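PDB 6ZXU: oxidoreductase, NAD-binding/iron-sulfur cluster-binding protein, which probably carries out reductive dehalogenation of organic substrates, using a bound cobalamin together with two [4Fe-4S] clusters. Local coordinates for residues A[224-229]-A[253-258]. Sequence-based numbering, arbitrary orientation.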
# COMPACT_ATOMS: atom_id res chain seq x y z
N VAL A 224 -22.09 -15.58 -11.95
CA VAL A 224 -22.31 -15.56 -10.50
C VAL A 224 -21.13 -16.25 -9.85
O VAL A 224 -20.80 -17.37 -10.18
CB VAL A 224 -23.63 -16.24 -10.08
CG1 VAL A 224 -23.73 -16.25 -8.56
CG2 VAL A 224 -24.85 -15.50 -10.61
N ALA A 225 -20.41 -15.56 -8.98
CA ALA A 225 -19.22 -16.17 -8.34
C ALA A 225 -19.54 -16.47 -6.92
O ALA A 225 -20.15 -15.63 -6.25
CB ALA A 225 -18.02 -15.22 -8.41
N PRO A 226 -19.19 -17.67 -6.44
CA PRO A 226 -19.32 -17.92 -5.00
C PRO A 226 -18.56 -16.83 -4.21
O PRO A 226 -17.50 -16.38 -4.64
CB PRO A 226 -18.62 -19.29 -4.81
CG PRO A 226 -17.68 -19.39 -5.94
CD PRO A 226 -18.39 -18.72 -7.09
N PHE A 227 -19.15 -16.42 -3.10
CA PHE A 227 -18.61 -15.47 -2.17
C PHE A 227 -18.67 -14.01 -2.57
O PHE A 227 -18.69 -13.16 -1.74
CB PHE A 227 -17.12 -15.82 -1.84
CG PHE A 227 -16.90 -17.20 -1.24
CD1 PHE A 227 -17.46 -17.54 -0.02
CD2 PHE A 227 -16.07 -18.11 -1.86
CE1 PHE A 227 -17.23 -18.76 0.54
CE2 PHE A 227 -15.79 -19.32 -1.27
CZ PHE A 227 -16.39 -19.66 -0.08
N LEU A 228 -18.69 -13.68 -3.86
CA LEU A 228 -18.61 -12.28 -4.32
C LEU A 228 -19.99 -11.75 -4.61
O LEU A 228 -20.35 -11.42 -5.69
CB LEU A 228 -17.71 -12.18 -5.51
CG LEU A 228 -16.33 -12.77 -5.40
CD1 LEU A 228 -15.49 -12.33 -6.60
CD2 LEU A 228 -15.58 -12.51 -4.09
N ARG A 229 -20.76 -11.64 -3.54
CA ARG A 229 -22.14 -11.34 -3.58
C ARG A 229 -22.46 -9.89 -4.00
O ARG A 229 -23.57 -9.59 -4.41
CB ARG A 229 -22.74 -11.64 -2.19
CG ARG A 229 -22.70 -13.13 -1.77
N GLY A 253 -26.42 -26.94 -8.35
CA GLY A 253 -26.58 -27.22 -6.93
C GLY A 253 -25.62 -26.49 -6.02
O GLY A 253 -24.79 -25.67 -6.44
N ASP A 254 -25.69 -26.84 -4.76
CA ASP A 254 -24.99 -26.15 -3.70
C ASP A 254 -23.49 -26.41 -3.81
O ASP A 254 -23.06 -27.56 -3.83
CB ASP A 254 -25.50 -26.75 -2.37
CG ASP A 254 -25.13 -25.95 -1.16
OD1 ASP A 254 -24.15 -25.18 -1.11
OD2 ASP A 254 -25.92 -26.08 -0.19
N LEU A 255 -22.70 -25.35 -3.82
CA LEU A 255 -21.27 -25.55 -3.98
C LEU A 255 -20.56 -25.85 -2.72
O LEU A 255 -19.39 -26.22 -2.73
CB LEU A 255 -20.68 -24.31 -4.63
CG LEU A 255 -21.02 -24.11 -6.10
CD1 LEU A 255 -20.45 -22.75 -6.56
CD2 LEU A 255 -20.48 -25.24 -6.95
N GLY A 256 -21.22 -25.61 -1.59
CA GLY A 256 -20.59 -25.78 -0.30
C GLY A 256 -20.11 -24.49 0.37
O GLY A 256 -19.28 -24.56 1.30
N GLU A 257 -20.58 -23.33 -0.09
CA GLU A 257 -20.14 -22.03 0.43
C GLU A 257 -20.56 -21.80 1.86
O GLU A 257 -19.95 -21.01 2.56
CB GLU A 257 -20.77 -20.87 -0.35
CG GLU A 257 -20.27 -20.67 -1.74
CD GLU A 257 -21.19 -19.74 -2.58
OE1 GLU A 257 -21.74 -20.30 -3.62
OE2 GLU A 257 -21.35 -18.47 -2.25
N THR A 258 -21.56 -22.51 2.35
CA THR A 258 -21.95 -22.33 3.74
C THR A 258 -21.74 -23.56 4.60
O THR A 258 -22.31 -23.65 5.69
CB THR A 258 -23.42 -21.92 3.80
OG1 THR A 258 -24.20 -22.94 3.16
CG2 THR A 258 -23.59 -20.55 3.12
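E257 reaches across to P226 and F227, its chain from CB to the carboxylate lying along them, a worked example of a carboxylate tying two irregular loops together; an Asx turn just precedes it in its own loop. One oxygen does the polar work: F227 N donates to E257 OE2 at 3.1 Å with an N-H...O angle of 151°, arriving from well above the carboxylate plane. The carboxylate itself also lies against the proline ring, with E257 CD 3.4 Å from P226 CB. The methylene part of the side chain is used as well, since E257 CG sits 4.2 Å above one face of the F227 ring, displaced toward its rim. With CG beside the backbone N (chi1 -71°) and the chain extended beyond it, the glutamate can span from its own loop to the F227 amide. With an alanine here the F227 amide would probably lose this acceptor, and a gap would open beside P226 and the F227 ring.

The same P226 CB also makes a looser apolar touch with L255 CD1, at 4.3 Å. The two loops come before and after strand 232-239 in the chain, a strand of a four-stranded antiparallel sheet, away from the cobalamin and the iron-sulfur clusters; helix 260-264 follows the second loop. L48 and L249 also pack on P226, L43 and L45 on F227, and the backbone of L255 is hydrogen-bonded to A49. Just before the glutamate, the Asx turn is closed by G256 N donating to D254 OD1 at 3.0 Å, from 37° out of the carboxylate plane.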